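Local coordinates for protein alpha-L-rhamnosidase (Aspergillus terreus, PDB 6GSZ) that probably hydrolyses terminal non-reducing alpha-L-rhamnose residues of alpha-L-rhamnosides and binds calcium ions, at residues A40-V45 and R83-D88; T807-A812 and P837-A842; E77-V82 and A98-P103; H182-Y187 and L301-G306. One frame throughout, in Å; residues are numbered along the deposited sequence.

Contact 1: A40-V45 and R83-D88; sequences AYEIEV and RSFGSD
Glu42 and Arg83 sit opposite each other as a hydrogen-bonded pair of two antiparallel strands, and their side chains run side by side in the same direction over the sheet. One carboxylate oxygen takes both bonds of the salt bridge: Glu42 OE1 lies 2.7 Å from Arg83 NH2 and 2.8 Å from Arg83 NE. The guanidinium keeps this oxygen in its own plane, but the carboxylate is turned 41° to it, and NH2 comes in on the syn side while NE reaches OE1 from above the carboxylate plane. Chi1 of 62° sets CG of Arg83 between the backbone N and the carbonyl carbon, 4.1 Å from Glu42 CB; from CG the chain is extended to NE. Glu42 CG and Ala40 O lie at the edge of the Phe85 ring, CG 3.7 Å from Phe85 CE1. Ala40 CB is 4.2 Å from Phe85 CD1. This is the tightly packed face, though its charged ends are partly exposed.

On the other face Tyr41 and Ser84 form the non-hydrogen-bonded pair. Other parts of the domain bury them, and their side chains hardly meet across the strands. Toward the end of the ladder the pairing slackens: Phe85 N to Ala40 O is 2.9 Å, but Ala40 N to Phe85 O is weak at 3.4 Å.

Ser84 OG is bonded to Gln38, and the Tyr41 ring meets Trp27 of strand 25-30 edge-to-face. Strand 38-46 lies between strand 78-86 and the outermost strand 53-58, whose Arg56 makes a cation-pi contact with Phe85.

Contact 2: T807-A812 and P837-A842; sequences TPYGMA and PPNTRA
CG of Tyr809 stands anti to its own carbonyl carbon (chi1 -60°), and CG2 of Thr840 is likewise anti to its carbonyl carbon, and these two settings bring ring and methyl together. Thr840 CG2 comes up to Tyr809 CG at 3.3 Å, a tight approach that is oblique to the ring. Asn839 CB lies 3.9 Å from Tyr809 CD1, its amide turned 70° to the ring. The polar end of Asn839 is engaged beyond the contact, by Gln38, Ser60 and Ser62.

Pro837 fills the other half of the interface. Its CB packs 3.6 Å from Gly810 C, its CG faces Thr807 OG1, and its CD lies 4.1 Å from Ala812 CB. The backbone angles of Gly810, on which this proline packs directly, by themselves call for glycine.

No hydrogen bond crosses between the segments; each is braced internally. Thr807 OG1 accepts from Tyr809 N at 2.9 Å and donates to Gly810 O at 2.7 Å, on an in-plane lone pair. Pro837 O receives both Thr840 N and Thr840 OG1, the hydroxyl at 2.7 Å.

Tyr809 also touches Val63, which with Asp61 binds a calcium ion, and Asn839 reaches the N-terminal immunoglobulin-like region. The arrangement is thus two beta turns meeting: a type I turn (Thr807 to Gly810), opened by an ST turn and linking two antiparallel strands as a beta hairpin, against a type II turn from Pro837 to Thr840, within the C-terminal beta domain.

Contact 3: E77-V82 and A98-P103; sequences EATVRV and AVTVEP
Ala78 and Val101, then Val80 and Val99, are the two hydrogen-bonded pairs of this antiparallel ladder, and each pair exchanges two backbone bonds. The shortest is Val80 N to Val99 O at 2.8 Å; Ala78 N to Val101 O is 2.9 Å and nearly straight at 171°. Between them lies the non-hydrogen-bonded pair Thr79-Thr100, where the alpha hydrogens take over: Thr100 CA comes 3.2 Å from Ala78 O.

On the side facing Phe9 of strand 3-9 these residues form an apolar patch, with Val99 its less buried member. Val101 holds CG1 between its backbone N and carbonyl carbon (chi1 57°), which puts that methyl against Ala78 CB at 4.0 Å and against Val80 CG2. Phe9 touches Val80, Val99 and Val101.

The opposite side is more exposed. Thr79 CG2 meets Ala98 CB at 3.8 Å, and Arg81 CG packs beside the same CB, the chain being bent at chi3. Thr100 CG2 lies 3.7 Å from Glu77 OE2.

At the far end two acidic chains approach, Glu77 OE2 and Glu102 OE1 being 4.0 Å apart with carboxylate planes 64° from each other. A water donates to both oxygens, which probably eases their repulsion. Further out, Arg148 pairs with Glu102 through OE2 and probably offsets part of the charge, while Arg81, paired with Glu44, lies against Trp95 in a cation-pi contact.

Strand 78-86 is thus flanked by strand 38-46 and strand 99-103, and beyond the latter the parallel strand 15-18 closes this sheet of the N-terminal immunoglobulin-like domain.

Contact 4: H182-Y187 and L301-G306; sequences HEYNTY and LASPDG
Tyr184 has its backbone N on Ala302 O at 3.0 Å, and its ring comes obliquely to the same carbonyl. Chi1 of 72° sets CG between the backbone N and the carbonyl carbon. Tyr184 CD1 is 4.1 Å from Leu301 CB. At the end of the ring a water joins Tyr184 OH to Ser303 OG, 2.7 Å from each; these hydroxyls have further partners in Leu105 N and Gly17 O.

Leu301 lies beside His182 in a short parallel pairing. Its CA-H points at His182 O, and that carbonyl also accepts from Ala302 N at 2.9 Å, the donor standing above the carbonyl plane.

Pro304, the third large contributor, rests its CD on Tyr184 O at 3.3 Å. Its CG touches Glu183 OE1 at 3.5 Å and Asn185 ND2 at 3.7 Å. The extended Glu183 chain crosses the proline obliquely, and its OE2 is paired with Arg181 and takes a water that is also bound by Gly306 N.

Strand 301-302 is the outermost strand here, parallel to strand 182-188, which continues antiparallel to strand 144-154; helix 488-503 touches Glu183 and Asp305.

In the fold
Contacts 1 and 3 belong to one sheet and share strand 78-86. Their centres are 17 Å apart, and they are joined by the salt bridge between Glu44 OE2 and Arg81 NE (2.7 Å). Contact 2, in the C-terminal domain, has its nearest atoms about 6 Å from contact 1; the calcium ligand Asp61 is about 5 Å, side chain to side chain, from both Tyr41 and Tyr809, and Val63 about 4 Å from Tyr809. Contact 4 approaches contact 3 to about 5 Å between nearest atoms, without touching. Contact 2 includes Pro808, which helps line a pocket holding 2-(2-methoxyethoxy)ethanol; the bound glucose is surrounded by other residues, such as Asp460 and Trp470.

Contact 1: A40-V45 and R83-D88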
# COMPACT_ATOMS: atom_id res chain seq x y z
N ALA A 40 -0.72 28.65 -18.91
CA ALA A 40 0.64 28.98 -18.48
C ALA A 40 0.70 28.84 -16.97
O ALA A 40 -0.32 28.79 -16.29
CB ALA A 40 1.03 30.39 -18.87
N TYR A 41 1.92 28.77 -16.46
CA TYR A 41 2.17 28.76 -15.02
C TYR A 41 3.43 29.56 -14.73
O TYR A 41 4.29 29.75 -15.57
CB TYR A 41 2.24 27.34 -14.47
CG TYR A 41 3.35 26.49 -15.00
CD1 TYR A 41 4.64 26.57 -14.48
CD2 TYR A 41 3.12 25.50 -15.96
CE1 TYR A 41 5.66 25.75 -14.92
CE2 TYR A 41 4.12 24.66 -16.38
CZ TYR A 41 5.39 24.74 -15.83
OH TYR A 41 6.38 23.88 -16.28
N GLU A 42 3.53 29.95 -13.45
CA GLU A 42 4.72 30.54 -12.88
C GLU A 42 5.09 29.73 -11.63
O GLU A 42 4.24 29.46 -10.80
CB GLU A 42 4.52 32.02 -12.55
CG GLU A 42 4.54 32.88 -13.80
CD GLU A 42 4.34 34.36 -13.55
OE1 GLU A 42 4.01 34.72 -12.42
OE2 GLU A 42 4.43 35.12 -14.55
N ILE A 43 6.37 29.40 -11.54
CA ILE A 43 6.95 28.77 -10.34
C ILE A 43 7.97 29.75 -9.75
O ILE A 43 8.92 30.13 -10.42
CB ILE A 43 7.61 27.42 -10.64
CG1 ILE A 43 6.64 26.44 -11.28
CG2 ILE A 43 8.19 26.86 -9.34
CD1 ILE A 43 7.23 25.10 -11.71
N GLU A 44 7.73 30.12 -8.49
CA GLU A 44 8.64 30.96 -7.70
C GLU A 44 9.53 30.04 -6.86
O GLU A 44 9.02 29.20 -6.11
CB GLU A 44 7.83 31.89 -6.79
CG GLU A 44 8.68 32.85 -5.95
CD GLU A 44 7.82 33.50 -4.89
OE1 GLU A 44 7.46 34.69 -5.05
OE2 GLU A 44 7.42 32.78 -3.94
N VAL A 45 10.84 30.20 -7.02
CA VAL A 45 11.81 29.47 -6.24
C VAL A 45 12.66 30.45 -5.42
O VAL A 45 13.38 31.28 -5.99
CB VAL A 45 12.69 28.59 -7.14
CG1 VAL A 45 13.67 27.77 -6.32
CG2 VAL A 45 11.84 27.72 -8.06
N ARG A 83 1.63 29.64 -9.42
CA ARG A 83 0.32 30.16 -9.83
C ARG A 83 0.10 29.78 -11.29
O ARG A 83 1.02 29.60 -12.03
CB ARG A 83 0.17 31.66 -9.57
CG ARG A 83 1.15 32.53 -10.33
CD ARG A 83 0.85 34.00 -10.02
NE ARG A 83 1.75 34.86 -10.76
CZ ARG A 83 1.63 36.18 -10.83
NH1 ARG A 83 0.64 36.80 -10.19
NH2 ARG A 83 2.51 36.85 -11.55
N SER A 84 -1.17 29.65 -11.60
CA SER A 84 -1.62 29.10 -12.86
C SER A 84 -2.56 30.11 -13.54
O SER A 84 -3.39 30.74 -12.89
CB SER A 84 -2.28 27.77 -12.59
OG SER A 84 -2.84 27.25 -13.78
N PHE A 85 -2.40 30.24 -14.87
CA PHE A 85 -3.13 31.16 -15.71
C PHE A 85 -4.08 30.40 -16.66
O PHE A 85 -3.66 29.49 -17.37
CB PHE A 85 -2.13 31.98 -16.51
CG PHE A 85 -1.17 32.79 -15.66
CD1 PHE A 85 0.00 32.21 -15.20
CD2 PHE A 85 -1.47 34.10 -15.30
CE1 PHE A 85 0.89 32.94 -14.42
CE2 PHE A 85 -0.60 34.81 -14.50
CZ PHE A 85 0.58 34.24 -14.07
N GLY A 86 -5.34 30.87 -16.72
CA GLY A 86 -6.37 30.21 -17.53
C GLY A 86 -6.28 30.58 -19.00
O GLY A 86 -5.83 31.66 -19.36
N SER A 87 -6.70 29.63 -19.83
CA SER A 87 -6.64 29.80 -21.28
C SER A 87 -7.56 30.93 -21.75
O SER A 87 -7.33 31.44 -22.83
CB SER A 87 -6.92 28.52 -22.01
OG SER A 87 -8.23 28.10 -21.77
N ASP A 88 -8.61 31.24 -20.98
CA ASP A 88 -9.60 32.25 -21.43
C ASP A 88 -9.11 33.65 -21.08
O ASP A 88 -9.80 34.63 -21.33
CB ASP A 88 -11.00 32.00 -20.84
CG ASP A 88 -11.04 31.88 -19.32
OD1 ASP A 88 -10.12 32.40 -18.64
OD2 ASP A 88 -12.00 31.23 -18.81

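Contact 2: T807-A812 and P837-A842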
# COMPACT_ATOMS: atom_id res chain seq x y z
N THR A 807 -8.38 13.21 -8.15
CA THR A 807 -7.47 13.07 -9.25
C THR A 807 -6.24 13.94 -9.02
O THR A 807 -6.27 14.84 -8.17
CB THR A 807 -8.11 13.51 -10.60
OG1 THR A 807 -8.09 14.93 -10.70
CG2 THR A 807 -9.49 12.96 -10.85
N PRO A 808 -5.17 13.73 -9.82
CA PRO A 808 -4.05 14.66 -9.81
C PRO A 808 -4.36 16.14 -10.13
O PRO A 808 -3.51 17.00 -9.93
CB PRO A 808 -3.11 14.03 -10.87
CG PRO A 808 -3.44 12.56 -10.91
CD PRO A 808 -4.94 12.59 -10.73
N TYR A 809 -5.59 16.41 -10.59
CA TYR A 809 -6.07 17.75 -10.96
C TYR A 809 -7.01 18.36 -9.92
O TYR A 809 -7.28 19.59 -9.98
CB TYR A 809 -6.77 17.71 -12.31
CG TYR A 809 -5.83 17.24 -13.39
CD1 TYR A 809 -5.06 18.15 -14.08
CD2 TYR A 809 -5.69 15.89 -13.69
CE1 TYR A 809 -4.11 17.74 -15.01
CE2 TYR A 809 -4.76 15.45 -14.61
CZ TYR A 809 -3.96 16.38 -15.28
OH TYR A 809 -3.00 15.98 -16.17
N GLY A 810 -7.56 17.54 -9.02
CA GLY A 810 -8.63 17.95 -8.15
C GLY A 810 -9.77 16.95 -8.15
O GLY A 810 -9.69 15.85 -8.76
N MET A 811 -10.82 17.28 -7.40
CA MET A 811 -11.88 16.32 -7.14
C MET A 811 -12.75 16.07 -8.37
O MET A 811 -13.22 17.01 -9.04
CB MET A 811 -12.77 16.80 -6.00
CG MET A 811 -13.71 15.73 -5.48
SD MET A 811 -12.86 14.33 -4.72
CE MET A 811 -12.14 15.16 -3.31
N ALA A 812 -12.93 14.78 -8.69
CA ALA A 812 -13.97 14.30 -9.58
C ALA A 812 -15.03 13.59 -8.75
O ALA A 812 -14.69 12.95 -7.75
CB ALA A 812 -13.42 13.36 -10.63
N PRO A 837 -12.82 18.19 -12.50
CA PRO A 837 -11.89 19.19 -11.99
C PRO A 837 -11.29 20.10 -13.04
O PRO A 837 -11.21 19.76 -14.24
CB PRO A 837 -10.82 18.34 -11.26
CG PRO A 837 -10.88 16.99 -11.96
CD PRO A 837 -12.30 16.82 -12.44
N PRO A 838 -10.81 21.28 -12.58
CA PRO A 838 -10.09 22.20 -13.45
C PRO A 838 -9.00 21.45 -14.23
O PRO A 838 -8.29 20.62 -13.69
CB PRO A 838 -9.54 23.27 -12.49
CG PRO A 838 -10.49 23.23 -11.32
CD PRO A 838 -10.88 21.78 -11.19
N ASN A 839 -8.81 21.86 -15.48
CA ASN A 839 -7.74 21.38 -16.37
C ASN A 839 -8.01 19.97 -16.92
O ASN A 839 -7.09 19.38 -17.52
CB ASN A 839 -6.36 21.47 -15.71
CG ASN A 839 -5.29 21.87 -16.70
OD1 ASN A 839 -5.60 22.47 -17.75
ND2 ASN A 839 -4.03 21.57 -16.42
N THR A 840 -9.22 19.43 -16.69
CA THR A 840 -9.59 18.12 -17.24
C THR A 840 -10.85 18.27 -18.11
O THR A 840 -11.56 19.28 -18.03
CB THR A 840 -9.81 17.08 -16.14
OG1 THR A 840 -11.04 17.31 -15.44
CG2 THR A 840 -8.64 17.03 -15.18
N ARG A 841 -11.16 17.17 -18.81
CA ARG A 841 -12.40 17.05 -19.56
C ARG A 841 -12.93 15.64 -19.34
O ARG A 841 -12.16 14.72 -18.95
CB ARG A 841 -12.27 17.33 -21.06
CG ARG A 841 -11.83 18.75 -21.38
CD ARG A 841 -11.89 19.09 -22.84
NE ARG A 841 -13.24 18.99 -23.41
CZ ARG A 841 -14.20 19.92 -23.27
NH1 ARG A 841 -13.97 21.06 -22.63
NH2 ARG A 841 -15.38 19.74 -23.85
N ALA A 842 -14.24 15.47 -19.50
CA ALA A 842 -14.85 14.18 -19.32
C ALA A 842 -15.80 13.87 -20.48
O ALA A 842 -16.29 14.76 -21.19
CB ALA A 842 -15.59 14.15 -18.01

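Contact 3: E77-V82 and A98-P103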
# COMPACT_ATOMS: atom_id res chain seq x y z
N GLU A 77 17.62 23.64 1.04
CA GLU A 77 16.18 23.88 1.00
C GLU A 77 15.85 25.00 0.02
O GLU A 77 16.49 26.07 0.02
CB GLU A 77 15.66 24.30 2.37
CG GLU A 77 14.16 24.44 2.50
CD GLU A 77 13.72 24.98 3.85
OE1 GLU A 77 13.86 26.22 4.06
OE2 GLU A 77 13.16 24.20 4.64
N ALA A 78 14.79 24.76 -0.76
CA ALA A 78 14.12 25.83 -1.52
C ALA A 78 12.67 25.96 -1.04
O ALA A 78 12.01 24.96 -0.66
CB ALA A 78 14.17 25.54 -3.00
N THR A 79 12.15 27.19 -1.16
CA THR A 79 10.76 27.46 -0.87
C THR A 79 10.08 27.78 -2.20
O THR A 79 10.60 28.58 -2.94
CB THR A 79 10.60 28.59 0.15
OG1 THR A 79 11.30 28.18 1.33
CG2 THR A 79 9.16 28.89 0.49
N VAL A 80 8.93 27.14 -2.45
CA VAL A 80 8.31 27.17 -3.77
C VAL A 80 6.88 27.62 -3.66
O VAL A 80 6.15 27.18 -2.77
CB VAL A 80 8.40 25.77 -4.41
CG1 VAL A 80 7.61 25.73 -5.71
CG2 VAL A 80 9.86 25.41 -4.68
N ARG A 81 6.46 28.49 -4.61
CA ARG A 81 5.04 28.77 -4.82
C ARG A 81 4.76 28.65 -6.32
O ARG A 81 5.68 28.81 -7.11
CB ARG A 81 4.66 30.16 -4.32
CG ARG A 81 4.88 30.40 -2.84
CD ARG A 81 4.22 31.70 -2.39
NE ARG A 81 4.86 32.85 -3.00
CZ ARG A 81 4.29 34.07 -3.06
NH1 ARG A 81 3.10 34.28 -2.52
NH2 ARG A 81 4.91 35.06 -3.70
N VAL A 82 3.50 28.37 -6.66
CA VAL A 82 3.06 28.27 -8.03
C VAL A 82 1.81 29.11 -8.21
O VAL A 82 0.98 29.20 -7.33
CB VAL A 82 2.78 26.80 -8.40
CG1 VAL A 82 2.30 26.65 -9.84
CG2 VAL A 82 4.00 25.93 -8.11
N ALA A 98 3.10 28.44 0.18
CA ALA A 98 4.46 28.03 -0.00
C ALA A 98 4.69 26.62 0.57
O ALA A 98 4.10 26.22 1.59
CB ALA A 98 5.38 29.04 0.67
N VAL A 99 5.55 25.88 -0.12
CA VAL A 99 6.01 24.58 0.33
C VAL A 99 7.54 24.55 0.20
O VAL A 99 8.12 25.31 -0.54
CB VAL A 99 5.39 23.45 -0.53
CG1 VAL A 99 3.89 23.35 -0.34
CG2 VAL A 99 5.71 23.59 -2.01
N THR A 100 8.17 23.62 0.92
CA THR A 100 9.62 23.47 0.88
C THR A 100 10.01 22.14 0.21
O THR A 100 9.26 21.15 0.19
CB THR A 100 10.22 23.56 2.29
OG1 THR A 100 9.62 22.57 3.13
CG2 THR A 100 10.01 24.94 2.88
N VAL A 101 11.22 22.14 -0.34
CA VAL A 101 11.81 20.96 -0.95
C VAL A 101 13.31 20.96 -0.65
O VAL A 101 13.95 21.98 -0.71
CB VAL A 101 11.50 20.92 -2.45
CG1 VAL A 101 11.97 22.17 -3.18
CG2 VAL A 101 12.08 19.68 -3.10
N GLU A 102 13.84 19.79 -0.24
CA GLU A 102 15.23 19.72 0.23
C GLU A 102 15.75 18.31 0.00
O GLU A 102 15.19 17.35 0.56
CB GLU A 102 15.22 20.02 1.72
CG GLU A 102 16.59 19.97 2.35
CD GLU A 102 16.56 20.32 3.84
OE1 GLU A 102 15.76 21.20 4.24
OE2 GLU A 102 17.34 19.69 4.62
N PRO A 103 16.80 18.11 -0.80
CA PRO A 103 17.39 16.79 -0.92
C PRO A 103 18.09 16.34 0.36
O PRO A 103 18.57 17.17 1.15
CB PRO A 103 18.41 16.94 -2.05
CG PRO A 103 17.93 18.16 -2.81
CD PRO A 103 17.44 19.09 -1.72
O HOH W 1 13.11 21.59 4.27

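Contact 4: H182-Y187 and L301-G306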
# COMPACT_ATOMS: atom_id res chain seq x y z
N HIS A 182 18.25 0.46 0.73
CA HIS A 182 17.99 0.54 2.16
C HIS A 182 17.61 1.98 2.47
O HIS A 182 18.41 2.90 2.27
CB HIS A 182 19.21 0.08 2.94
CG HIS A 182 19.07 -0.14 4.41
ND1 HIS A 182 19.69 -1.19 5.04
CD2 HIS A 182 18.37 0.55 5.34
CE1 HIS A 182 19.36 -1.14 6.32
NE2 HIS A 182 18.61 -0.06 6.55
N GLU A 183 16.34 2.18 2.87
CA GLU A 183 15.86 3.57 3.04
C GLU A 183 16.42 4.17 4.32
O GLU A 183 16.65 3.44 5.33
CB GLU A 183 14.33 3.70 3.06
CG GLU A 183 13.73 3.56 1.67
CD GLU A 183 12.22 3.57 1.63
OE1 GLU A 183 11.58 4.03 2.60
OE2 GLU A 183 11.66 3.18 0.56
N TYR A 184 16.69 5.47 4.28
CA TYR A 184 17.02 6.23 5.47
C TYR A 184 16.08 7.43 5.54
O TYR A 184 15.53 7.87 4.50
CB TYR A 184 18.48 6.73 5.53
CG TYR A 184 18.73 7.83 4.55
CD1 TYR A 184 19.04 7.57 3.23
CD2 TYR A 184 18.71 9.14 4.97
CE1 TYR A 184 19.17 8.62 2.32
CE2 TYR A 184 18.85 10.19 4.08
CZ TYR A 184 19.11 9.92 2.75
OH TYR A 184 19.26 10.99 1.91
N ASN A 185 15.84 7.95 6.72
CA ASN A 185 14.89 9.01 6.98
C ASN A 185 15.57 10.32 7.35
O ASN A 185 16.66 10.31 7.92
CB ASN A 185 13.83 8.61 7.99
CG ASN A 185 13.18 7.30 7.61
OD1 ASN A 185 13.20 6.32 8.38
ND2 ASN A 185 12.64 7.25 6.40
N THR A 186 14.91 11.43 7.07
CA THR A 186 15.38 12.75 7.36
C THR A 186 14.35 13.48 8.22
O THR A 186 13.14 13.50 7.90
CB THR A 186 15.61 13.55 6.06
OG1 THR A 186 16.55 12.85 5.24
CG2 THR A 186 16.15 14.93 6.37
N TYR A 187 14.82 14.12 9.31
CA TYR A 187 13.95 14.85 10.21
C TYR A 187 14.52 16.25 10.46
O TYR A 187 15.74 16.43 10.62
CB TYR A 187 13.86 14.13 11.55
CG TYR A 187 13.32 12.72 11.44
CD1 TYR A 187 11.95 12.47 11.36
CD2 TYR A 187 14.18 11.62 11.41
CE1 TYR A 187 11.45 11.18 11.23
CE2 TYR A 187 13.68 10.33 11.35
CZ TYR A 187 12.31 10.08 11.29
OH TYR A 187 11.82 8.81 11.26
N LEU A 301 22.02 3.17 0.26
CA LEU A 301 21.13 4.07 0.99
C LEU A 301 20.29 4.91 0.01
O LEU A 301 20.83 5.45 -0.95
CB LEU A 301 21.92 4.94 1.96
CG LEU A 301 22.56 4.18 3.12
CD1 LEU A 301 23.60 5.02 3.79
CD2 LEU A 301 21.53 3.67 4.10
N ALA A 302 18.98 5.00 0.31
CA ALA A 302 18.05 5.69 -0.57
C ALA A 302 17.05 6.49 0.27
O ALA A 302 16.59 6.06 1.32
CB ALA A 302 17.30 4.71 -1.43
N SER A 303 16.59 7.62 -0.30
CA SER A 303 15.45 8.34 0.22
C SER A 303 14.18 7.54 -0.09
O SER A 303 14.08 6.93 -1.16
CB SER A 303 15.34 9.70 -0.44
OG SER A 303 16.48 10.49 -0.12
N PRO A 304 13.16 7.58 0.76
CA PRO A 304 11.84 7.05 0.42
C PRO A 304 11.25 7.74 -0.82
O PRO A 304 11.43 8.96 -0.97
CB PRO A 304 10.99 7.34 1.63
CG PRO A 304 11.96 7.46 2.77
CD PRO A 304 13.19 8.09 2.15
N ASP A 305 10.49 6.97 -1.60
CA ASP A 305 9.68 7.52 -2.68
C ASP A 305 8.29 7.86 -2.19
O ASP A 305 7.60 8.65 -2.88
CB ASP A 305 9.62 6.53 -3.82
CG ASP A 305 10.98 6.23 -4.42
OD1 ASP A 305 11.61 7.18 -4.93
OD2 ASP A 305 11.45 5.07 -4.29
N GLY A 306 7.82 7.23 -1.12
CA GLY A 306 6.51 7.40 -0.62
C GLY A 306 6.48 7.72 0.86
O GLY A 306 7.49 8.05 1.43
O HOH W 2 9.46 4.74 -0.16
O HOH W 3 19.15 10.51 -0.70